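Local atomic coordinates of CofB (Escherichia coli, PDB entry 5AX6), a protein that serves as a minor pilin subunit of the CFA/III type IVb pilus of enterotoxigenic bacteria, forms a homotrimer and probably takes part in pilus assembly. Residues S176-S187 and K219-I227; K340-N348 and T483-Q491. All blocks are in the same frame, centred on the assembly; numbering follows the deposited sequence.

Interaction 1: S176-S187 and K219-I227; sequences SFKDIYVVERNS and KNYGLRLSI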
loop_
_atom_site.group_PDB
_atom_site.type_symbol
_atom_site.label_atom_id
_atom_site.label_comp_id
_atom_site.label_asym_id
_atom_site.label_seq_id
_atom_site.Cartn_x
_atom_site.Cartn_y
_atom_site.Cartn_z
ATOM N N SER A 176 -29.869 -1.522 -8.673
ATOM C CA SER A 176 -30.849 -2.565 -8.877
ATOM C C SER A 176 -32.228 -2.002 -8.603
ATOM O O SER A 176 -32.375 -0.956 -7.971
ATOM C CB SER A 176 -30.561 -3.770 -7.976
ATOM O OG SER A 176 -30.630 -3.399 -6.614
ATOM N N PHE A 177 -33.244 -2.686 -9.098
ATOM C CA PHE A 177 -34.605 -2.212 -8.885
ATOM C C PHE A 177 -35.236 -2.882 -7.681
ATOM O O PHE A 177 -35.236 -4.107 -7.583
ATOM C CB PHE A 177 -35.447 -2.463 -10.123
ATOM C CG PHE A 177 -34.840 -1.910 -11.380
ATOM C CD1 PHE A 177 -34.654 -0.542 -11.527
ATOM C CD2 PHE A 177 -34.476 -2.753 -12.420
ATOM C CE1 PHE A 177 -34.099 -0.026 -12.687
ATOM C CE2 PHE A 177 -33.920 -2.246 -13.580
ATOM C CZ PHE A 177 -33.726 -0.884 -13.716
ATOM N N LYS A 178 -35.774 -2.071 -6.772
ATOM C CA LYS A 178 -36.513 -2.587 -5.628
ATOM C C LYS A 178 -37.713 -3.375 -6.142
ATOM O O LYS A 178 -38.013 -4.472 -5.667
ATOM C CB LYS A 178 -36.949 -1.444 -4.711
ATOM C CG LYS A 178 -37.607 -1.909 -3.414
ATOM C CD LYS A 178 -38.162 -0.730 -2.628
ATOM C CE LYS A 178 -38.813 -1.189 -1.335
ATOM N NZ LYS A 178 -37.776 -1.505 -0.324
ATOM N N ASP A 179 -38.391 -2.807 -7.131
ATOM C CA ASP A 179 -39.405 -3.538 -7.872
ATOM C C ASP A 179 -39.764 -2.787 -9.141
ATOM O O ASP A 179 -39.296 -1.657 -9.387
ATOM C CB ASP A 179 -40.669 -3.786 -7.030
ATOM C CG ASP A 179 -41.282 -5.176 -7.286
ATOM O OD1 ASP A 179 -41.314 -5.631 -8.457
ATOM O OD2 ASP A 179 -41.709 -5.828 -6.311
ATOM N N ILE A 180 -40.599 -3.438 -9.940
ATOM C CA ILE A 180 -41.044 -2.913 -11.215
ATOM C C ILE A 180 -42.538 -3.143 -11.307
ATOM O O ILE A 180 -42.987 -4.274 -11.193
ATOM C CB ILE A 180 -40.342 -3.613 -12.387
ATOM C CG1 ILE A 180 -38.831 -3.364 -12.320
ATOM C CG2 ILE A 180 -40.938 -3.157 -13.707
ATOM C CD1 ILE A 180 -38.032 -4.201 -13.298
ATOM N N TYR A 181 -43.299 -2.071 -11.494
ATOM C CA TYR A 181 -44.749 -2.174 -11.586
ATOM C C TYR A 181 -45.217 -1.747 -12.958
ATOM O O TYR A 181 -44.608 -0.886 -13.596
ATOM C CB TYR A 181 -45.437 -1.308 -10.522
ATOM C CG TYR A 181 -45.520 -1.927 -9.156
ATOM C CD1 TYR A 181 -46.738 -2.346 -8.639
ATOM C CD2 TYR A 181 -44.385 -2.105 -8.380
ATOM C CE1 TYR A 181 -46.823 -2.913 -7.377
ATOM C CE2 TYR A 181 -44.453 -2.667 -7.122
ATOM C CZ TYR A 181 -45.677 -3.068 -6.623
ATOM O OH TYR A 181 -45.746 -3.631 -5.371
ATOM N N VAL A 182 -46.318 -2.342 -13.405
ATOM C CA VAL A 182 -46.989 -1.873 -14.607
ATOM C C VAL A 182 -47.915 -0.721 -14.227
ATOM O O VAL A 182 -48.677 -0.820 -13.254
ATOM C CB VAL A 182 -47.792 -3.001 -15.283
ATOM C CG1 VAL A 182 -48.594 -2.459 -16.450
ATOM C CG2 VAL A 182 -46.861 -4.111 -15.735
ATOM N N VAL A 183 -47.844 0.378 -14.970
ATOM C CA VAL A 183 -48.743 1.491 -14.720
ATOM C C VAL A 183 -49.507 1.843 -15.987
ATOM O O VAL A 183 -49.129 1.436 -17.080
ATOM C CB VAL A 183 -47.983 2.724 -14.174
ATOM C CG1 VAL A 183 -47.387 2.390 -12.799
ATOM C CG2 VAL A 183 -46.889 3.186 -15.145
ATOM N N GLU A 184 -50.598 2.579 -15.826
ATOM C CA GLU A 184 -51.452 2.905 -16.947
ATOM C C GLU A 184 -52.066 4.279 -16.774
ATOM O O GLU A 184 -52.193 4.794 -15.656
ATOM C CB GLU A 184 -52.560 1.850 -17.106
ATOM C CG GLU A 184 -53.494 1.784 -15.907
ATOM C CD GLU A 184 -54.557 0.697 -16.020
ATOM O OE1 GLU A 184 -54.216 -0.505 -15.935
ATOM O OE2 GLU A 184 -55.744 1.053 -16.185
ATOM N N ARG A 185 -52.451 4.877 -17.890
ATOM C CA ARG A 185 -53.252 6.082 -17.840
ATOM C C ARG A 185 -54.227 6.055 -19.002
ATOM O O ARG A 185 -54.000 5.363 -20.001
ATOM C CB ARG A 185 -52.382 7.334 -17.879
ATOM C CG ARG A 185 -51.504 7.445 -19.094
ATOM C CD ARG A 185 -50.571 8.630 -18.963
ATOM N NE ARG A 185 -49.662 8.742 -20.096
ATOM C CZ ARG A 185 -48.716 9.665 -20.206
ATOM N NH1 ARG A 185 -48.542 10.564 -19.240
ATOM N NH2 ARG A 185 -47.935 9.684 -21.277
ATOM N N ASN A 186 -55.319 6.794 -18.853
ATOM C CA ASN A 186 -56.382 6.783 -19.845
ATOM C C ASN A 186 -56.043 7.699 -21.006
ATOM O O ASN A 186 -56.515 7.501 -22.120
ATOM C CB ASN A 186 -57.714 7.188 -19.201
ATOM C CG ASN A 186 -58.178 6.186 -18.157
ATOM O OD1 ASN A 186 -57.903 4.990 -18.274
ATOM N ND2 ASN A 186 -58.871 6.669 -17.120
ATOM N N SER A 187 -55.213 8.698 -20.734
ATOM C CA SER A 187 -54.823 9.673 -21.739
ATOM C C SER A 187 -53.307 9.894 -21.722
ATOM O O SER A 187 -52.537 8.937 -21.667
ATOM C CB SER A 187 -55.566 10.993 -21.514
ATOM O OG SER A 187 -55.364 11.889 -22.594
ATOM N N LYS A 219 -55.855 1.269 -22.874
ATOM C CA LYS A 219 -55.016 2.100 -22.016
ATOM C C LYS A 219 -53.669 2.410 -22.659
ATOM O O LYS A 219 -53.252 1.733 -23.597
ATOM C CB LYS A 219 -54.793 1.416 -20.668
ATOM C CG LYS A 219 -56.065 0.955 -19.984
ATOM C CD LYS A 219 -57.039 2.100 -19.778
ATOM C CE LYS A 219 -58.326 1.609 -19.137
ATOM N NZ LYS A 219 -59.285 2.716 -18.876
ATOM N N ASN A 220 -53.005 3.453 -22.160
ATOM C CA ASN A 220 -51.585 3.661 -22.420
ATOM C C ASN A 220 -50.806 3.133 -21.223
ATOM O O ASN A 220 -51.135 3.448 -20.076
ATOM C CB ASN A 220 -51.277 5.133 -22.661
ATOM C CG ASN A 220 -52.194 5.746 -23.702
ATOM O OD1 ASN A 220 -52.446 5.143 -24.743
ATOM N ND2 ASN A 220 -52.719 6.934 -23.414
ATOM N N TYR A 221 -49.795 2.313 -21.485
ATOM C CA TYR A 221 -49.072 1.646 -20.410
ATOM C C TYR A 221 -47.659 2.176 -20.228
ATOM O O TYR A 221 -47.095 2.825 -21.112
ATOM C CB TYR A 221 -49.033 0.142 -20.655
ATOM C CG TYR A 221 -50.380 -0.512 -20.473
ATOM C CD1 TYR A 221 -50.830 -0.865 -19.206
ATOM C CD2 TYR A 221 -51.212 -0.769 -21.563
ATOM C CE1 TYR A 221 -52.065 -1.461 -19.024
ATOM C CE2 TYR A 221 -52.462 -1.367 -21.387
ATOM C CZ TYR A 221 -52.875 -1.712 -20.120
ATOM O OH TYR A 221 -54.099 -2.304 -19.932
ATOM N N GLY A 222 -47.097 1.896 -19.060
ATOM C CA GLY A 222 -45.737 2.284 -18.752
ATOM C C GLY A 222 -45.204 1.371 -17.673
ATOM O O GLY A 222 -45.899 0.460 -17.226
ATOM N N LEU A 223 -43.960 1.604 -17.270
ATOM C CA LEU A 223 -43.352 0.862 -16.177
ATOM C C LEU A 223 -42.893 1.836 -15.115
ATOM O O LEU A 223 -42.321 2.882 -15.431
ATOM C CB LEU A 223 -42.155 0.034 -16.651
ATOM C CG LEU A 223 -42.402 -1.114 -17.629
ATOM C CD1 LEU A 223 -41.057 -1.610 -18.156
ATOM C CD2 LEU A 223 -43.170 -2.237 -16.951
ATOM N N ARG A 224 -43.139 1.497 -13.860
ATOM C CA ARG A 224 -42.565 2.265 -12.771
ATOM C C ARG A 224 -41.370 1.504 -12.216
ATOM O O ARG A 224 -41.511 0.375 -11.739
ATOM C CB ARG A 224 -43.604 2.521 -11.675
ATOM C CG ARG A 224 -43.087 3.427 -10.565
ATOM C CD ARG A 224 -44.081 3.548 -9.433
ATOM N NE ARG A 224 -44.268 2.289 -8.717
ATOM C CZ ARG A 224 -45.048 2.164 -7.647
ATOM N NH1 ARG A 224 -45.704 3.222 -7.188
ATOM N NH2 ARG A 224 -45.181 0.988 -7.049
ATOM N N LEU A 225 -40.185 2.106 -12.307
ATOM C CA LEU A 225 -38.985 1.498 -11.759
ATOM C C LEU A 225 -38.668 2.153 -10.427
ATOM O O LEU A 225 -38.523 3.377 -10.368
ATOM C CB LEU A 225 -37.791 1.659 -12.709
ATOM C CG LEU A 225 -37.943 1.230 -14.166
ATOM C CD1 LEU A 225 -36.668 1.572 -14.941
ATOM C CD2 LEU A 225 -38.215 -0.260 -14.235
ATOM N N SER A 226 -38.564 1.351 -9.366
ATOM C CA SER A 226 -38.291 1.877 -8.027
ATOM C C SER A 226 -36.851 1.615 -7.623
ATOM O O SER A 226 -36.383 0.483 -7.719
ATOM C CB SER A 226 -39.221 1.245 -6.983
ATOM O OG SER A 226 -40.578 1.525 -7.272
ATOM N N ILE A 227 -36.167 2.658 -7.165
ATOM C CA ILE A 227 -34.790 2.526 -6.680
ATOM C C ILE A 227 -34.698 2.932 -5.218
ATOM O O ILE A 227 -35.235 3.967 -4.820
ATOM C CB ILE A 227 -33.803 3.402 -7.470
ATOM C CG1 ILE A 227 -34.052 3.297 -8.977
ATOM C CG2 ILE A 227 -32.361 3.066 -7.061
ATOM C CD1 ILE A 227 -33.543 2.019 -9.613
HETATM O O HOH W 1 -55.454 -2.039 -17.730
#

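Interaction 2: K340-N348 and T483-Q491; sequences KKELRTIPN and TTWCSTEPQ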
loop_
_atom_site.group_PDB
_atom_site.type_symbol
_atom_site.label_atom_id
_atom_site.label_comp_id
_atom_site.label_asym_id
_atom_site.label_seq_id
_atom_site.Cartn_x
_atom_site.Cartn_y
_atom_site.Cartn_z
ATOM N N LYS A 340 18.909 -5.387 -27.484
ATOM C CA LYS A 340 18.276 -6.289 -26.538
ATOM C C LYS A 340 18.405 -5.705 -25.136
ATOM O O LYS A 340 19.325 -4.931 -24.860
ATOM C CB LYS A 340 18.913 -7.682 -26.602
ATOM C CG LYS A 340 20.204 -7.811 -25.794
ATOM C CD LYS A 340 21.030 -9.050 -26.182
ATOM C CE LYS A 340 20.333 -10.361 -25.820
ATOM N NZ LYS A 340 20.155 -10.545 -24.347
ATOM N N LYS A 341 17.473 -6.057 -24.260
ATOM C CA LYS A 341 17.567 -5.650 -22.869
ATOM C C LYS A 341 18.241 -6.767 -22.092
ATOM O O LYS A 341 18.143 -7.934 -22.468
ATOM C CB LYS A 341 16.186 -5.322 -22.300
ATOM C CG LYS A 341 15.532 -4.122 -22.984
ATOM C CD LYS A 341 14.205 -3.723 -22.347
ATOM C CE LYS A 341 13.047 -4.562 -22.863
ATOM N NZ LYS A 341 11.781 -3.764 -22.900
ATOM N N GLU A 342 18.955 -6.402 -21.032
ATOM C CA GLU A 342 19.646 -7.385 -20.206
ATOM C C GLU A 342 19.309 -7.152 -18.750
ATOM O O GLU A 342 19.037 -6.020 -18.358
ATOM C CB GLU A 342 21.162 -7.298 -20.397
ATOM C CG GLU A 342 21.628 -7.394 -21.846
ATOM C CD GLU A 342 21.785 -8.823 -22.341
ATOM O OE1 GLU A 342 21.242 -9.758 -21.706
ATOM O OE2 GLU A 342 22.462 -9.012 -23.377
ATOM N N LEU A 343 19.364 -8.211 -17.944
ATOM C CA LEU A 343 19.128 -8.086 -16.510
ATOM C C LEU A 343 20.385 -8.419 -15.714
ATOM O O LEU A 343 21.161 -9.290 -16.099
ATOM C CB LEU A 343 17.988 -9.004 -16.068
ATOM C CG LEU A 343 16.661 -8.821 -16.804
ATOM C CD1 LEU A 343 15.647 -9.814 -16.255
ATOM C CD2 LEU A 343 16.150 -7.403 -16.667
ATOM N N ARG A 344 20.595 -7.713 -14.608
ATOM C CA ARG A 344 21.709 -8.042 -13.717
ATOM C C ARG A 344 21.311 -7.867 -12.262
ATOM O O ARG A 344 20.354 -7.147 -11.955
ATOM C CB ARG A 344 22.925 -7.167 -14.010
ATOM C CG ARG A 344 22.735 -5.719 -13.597
ATOM C CD ARG A 344 23.775 -4.844 -14.271
ATOM N NE ARG A 344 23.704 -3.455 -13.847
ATOM C CZ ARG A 344 22.971 -2.530 -14.445
ATOM N NH1 ARG A 344 22.202 -2.854 -15.485
ATOM N NH2 ARG A 344 22.987 -1.283 -13.988
ATOM N N THR A 345 22.067 -8.502 -11.369
ATOM C CA THR A 345 21.839 -8.363 -9.932
ATOM C C THR A 345 22.963 -7.545 -9.311
ATOM O O THR A 345 23.934 -7.208 -9.969
ATOM C CB THR A 345 21.776 -9.732 -9.218
ATOM O OG1 THR A 345 23.021 -10.410 -9.409
ATOM C CG2 THR A 345 20.666 -10.599 -9.779
ATOM N N ILE A 346 22.827 -7.255 -8.024
ATOM C CA ILE A 346 23.856 -6.550 -7.275
ATOM C C ILE A 346 25.033 -7.482 -7.007
ATOM O O ILE A 346 24.850 -8.585 -6.477
ATOM C CB ILE A 346 23.278 -6.021 -5.955
ATOM C CG1 ILE A 346 22.175 -4.993 -6.263
ATOM C CG2 ILE A 346 24.387 -5.447 -5.057
ATOM C CD1 ILE A 346 21.249 -4.708 -5.064
ATOM N N PRO A 347 26.249 -7.051 -7.356
ATOM C CA PRO A 347 27.398 -7.950 -7.191
ATOM C C PRO A 347 27.864 -8.083 -5.747
ATOM O O PRO A 347 27.501 -7.264 -4.896
ATOM C CB PRO A 347 28.479 -7.281 -8.033
ATOM C CG PRO A 347 28.154 -5.814 -7.922
ATOM C CD PRO A 347 26.638 -5.761 -7.950
ATOM N N ASN A 348 28.649 -9.127 -5.486
ATOM C CA ASN A 348 29.438 -9.230 -4.264
ATOM C C ASN A 348 30.907 -9.160 -4.650
ATOM O O ASN A 348 31.264 -9.434 -5.793
ATOM C CB ASN A 348 29.138 -10.530 -3.515
ATOM C CG ASN A 348 29.680 -10.519 -2.084
ATOM O OD1 ASN A 348 29.925 -9.462 -1.506
ATOM N ND2 ASN A 348 29.867 -11.698 -1.515
ATOM N N THR A 483 34.547 -10.673 -8.335
ATOM C CA THR A 483 33.201 -10.117 -8.413
ATOM C C THR A 483 32.244 -11.222 -8.822
ATOM O O THR A 483 32.505 -11.926 -9.790
ATOM C CB THR A 483 33.099 -8.966 -9.451
ATOM O OG1 THR A 483 34.125 -8.002 -9.203
ATOM C CG2 THR A 483 31.726 -8.288 -9.367
ATOM N N THR A 484 31.140 -11.366 -8.097
ATOM C CA THR A 484 30.145 -12.370 -8.417
ATOM C C THR A 484 28.778 -11.708 -8.557
ATOM O O THR A 484 28.444 -10.802 -7.783
ATOM C CB THR A 484 30.082 -13.466 -7.330
ATOM O OG1 THR A 484 29.664 -12.897 -6.078
ATOM C CG2 THR A 484 31.442 -14.131 -7.169
ATOM N N TRP A 485 27.989 -12.152 -9.537
ATOM C CA TRP A 485 26.667 -11.571 -9.750
ATOM C C TRP A 485 25.883 -12.516 -10.656
ATOM O O TRP A 485 26.408 -13.547 -11.061
ATOM C CB TRP A 485 26.767 -10.151 -10.352
ATOM C CG TRP A 485 27.197 -10.050 -11.807
ATOM C CD1 TRP A 485 26.395 -9.730 -12.871
ATOM C CD2 TRP A 485 28.523 -10.237 -12.348
ATOM N NE1 TRP A 485 27.137 -9.717 -14.030
ATOM C CE2 TRP A 485 28.436 -10.027 -13.740
ATOM C CE3 TRP A 485 29.768 -10.560 -11.789
ATOM C CZ2 TRP A 485 29.547 -10.135 -14.589
ATOM C CZ3 TRP A 485 30.874 -10.675 -12.641
ATOM C CH2 TRP A 485 30.749 -10.454 -14.024
ATOM N N CYS A 486 24.627 -12.198 -10.943
ATOM C CA CYS A 486 23.871 -12.992 -11.915
ATOM C C CYS A 486 23.438 -12.083 -13.044
ATOM O O CYS A 486 23.194 -10.890 -12.823
ATOM C CB CYS A 486 22.646 -13.662 -11.265
ATOM S SG CYS A 486 23.037 -14.909 -10.025
ATOM N N SER A 487 23.318 -12.634 -14.248
ATOM C CA SER A 487 23.039 -11.813 -15.420
ATOM C C SER A 487 22.425 -12.627 -16.554
ATOM O O SER A 487 22.657 -13.830 -16.655
ATOM C CB SER A 487 24.328 -11.151 -15.912
ATOM O OG SER A 487 24.089 -10.278 -17.003
ATOM N N THR A 488 21.659 -11.959 -17.408
ATOM C CA THR A 488 21.211 -12.578 -18.652
ATOM C C THR A 488 22.373 -12.673 -19.641
ATOM O O THR A 488 22.315 -13.440 -20.599
ATOM C CB THR A 488 20.068 -11.805 -19.287
ATOM O OG1 THR A 488 20.415 -10.415 -19.347
ATOM C CG2 THR A 488 18.804 -11.971 -18.461
ATOM N N GLU A 489 23.421 -11.884 -19.408
ATOM C CA GLU A 489 24.649 -11.979 -20.201
ATOM C C GLU A 489 25.416 -13.209 -19.729
ATOM O O GLU A 489 25.738 -13.331 -18.554
ATOM C CB GLU A 489 25.503 -10.707 -20.048
ATOM C CG GLU A 489 24.767 -9.420 -20.435
ATOM C CD GLU A 489 25.557 -8.154 -20.107
ATOM O OE1 GLU A 489 26.709 -8.028 -20.585
ATOM O OE2 GLU A 489 25.024 -7.282 -19.377
ATOM N N PRO A 490 25.702 -14.142 -20.639
ATOM C CA PRO A 490 26.338 -15.382 -20.179
ATOM C C PRO A 490 27.825 -15.225 -19.817
ATOM O O PRO A 490 28.503 -14.277 -20.223
ATOM C CB PRO A 490 26.170 -16.328 -21.377
ATOM C CG PRO A 490 26.088 -15.412 -22.565
ATOM C CD PRO A 490 25.390 -14.158 -22.080
ATOM N N GLN A 491 28.308 -16.181 -19.034
ATOM C CA GLN A 491 29.710 -16.304 -18.674
ATOM C C GLN A 491 30.479 -16.873 -19.869
ATOM O O GLN A 491 29.944 -17.713 -20.586
ATOM C CB GLN A 491 29.848 -17.218 -17.453
ATOM C CG GLN A 491 31.268 -17.464 -16.990
ATOM C CD GLN A 491 31.751 -16.400 -16.021
ATOM O OE1 GLN A 491 30.983 -15.539 -15.587
ATOM N NE2 GLN A 491 33.030 -16.453 -15.684
HETATM O O HOH W 2 29.750 -14.055 -3.267
#

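Interaction 1: S176-S187 and K219-I227
Tyr181 and Arg224, Val183 and Gly222, and Arg185 and Asn220 form three successive hydrogen-bonded pairs of an antiparallel ladder whose strand segments run at 146° to each other. Each pair is closed by two backbone bonds; that from Val183 N to Gly222 O is 3.0 Å long and nearly straight.

The charged and aromatic contact is a cation-pi pair: Arg224 CZ lies 4.7 Å from the centroid of the Tyr181 ring, with NH2 over the face. The bend at chi3 (67°) brings the guanidinium over that face, its plane turned 71° from the ring so that an edge points at it. Leu63 O also accepts from NH2, and Tyr181 OH reaches Gln48 of the second subunit.

Apolar packing gathers on the side carrying Ile180, Leu223 and Leu225. Leu225 CD2 lies 3.7 Å from Ile180 CG1, the two chains side by side, while Phe177 CD1 meets Ile227 CD1 at 3.4 Å.

At the other end the contacts turn polar. Lys219 NZ bonds Asn186 OD1 at 2.7 Å, approaching from above the amide plane, and Asn220 ND2 reaches Ser187 O at 2.7 Å. A water donates to both Glu184 OE1, which also bonds Thr196 OG1, and Tyr221 OH, which also bonds Asp216 O. A methionine in place of Lys219 has no ammonium group for Asn186 OD1, which would probably be left to Arg194 alone, the loop there less firmly tied.

Within the pilin domain, the pair lies inside an antiparallel sheet, strand 139-148 flanking 220-227 and strand 194-198 flanking 179-185. Helix 4-25 packs on the apolar side through Ile15, Ile18 and Val22, consistent with the helix-on-sheet architecture of type IV pilins.

Interaction 2: K340-N348 and T483-Q491
Arg344 and Ser487 make a single backbone bridge and Asn348 and Thr484 an antiparallel hydrogen-bonded pair, the register shifting by one between them and the short strand segments 341-344 and 483-487 running at 144°. The Thr345 hydroxyl helps to span the shift: OG1 accepts from Cys486 N at 2.9 Å, while Thr345 N donates to Cys486 O. A chi1 of 60° sets this oxygen between the backbone N and the carbonyl carbon, facing the opposite strand. Beyond it, Pro347 CB lies 4.1 Å from Trp485 CB.

At the far end Thr488 OG1 bridges two groups, donating to Glu342 OE1 at 2.6 Å on the anti side of the carboxylate and accepting from Leu343 N at 2.8 Å. Glu342 is bent at chi2 (-85°), and its CD packs 3.6 Å from Glu489 CG, the two chains crossing at about a right angle. Ser487 OG accepts from Glu489 N at 3.0 Å in an ST turn as the strand ends. A water joins Asn348 ND2 to Thr484 OG1.

The chemistry is thus largely polar: threonine hydroxyls supplement the backbone bonds, and Lys340 NZ, in a salt bridge with Glu342 OE2 whose hydrogen bond is weak, probably offsets that charge. Cys486 adds a covalent tie to Cys388, while Arg344 bonds Ile346 O of the third subunit and Asn348 bonds Glu489 of the second, implying that this contact also helps to hold the trimer.

In the fold
From the N terminus, the chain first runs through helix 4-25 and the early strands of the pilin domain; interaction 1 then closes a loop of 31 residues between 176-187 and 219-227, which contains strands 194-198 and 201-202 and helix 208-211. After the beta-repeat region, interaction 2 closes a much longer loop of 134 residues, joining 340-348 to the C-terminal end of the chain. The two loops follow in series, neither nesting nor crossing. Their centres are about 70 Å apart, on opposite sides of the chain's centre, so each ties its own domain: the pilin sheet and the C-terminal sheet. Both nevertheless touch the second subunit.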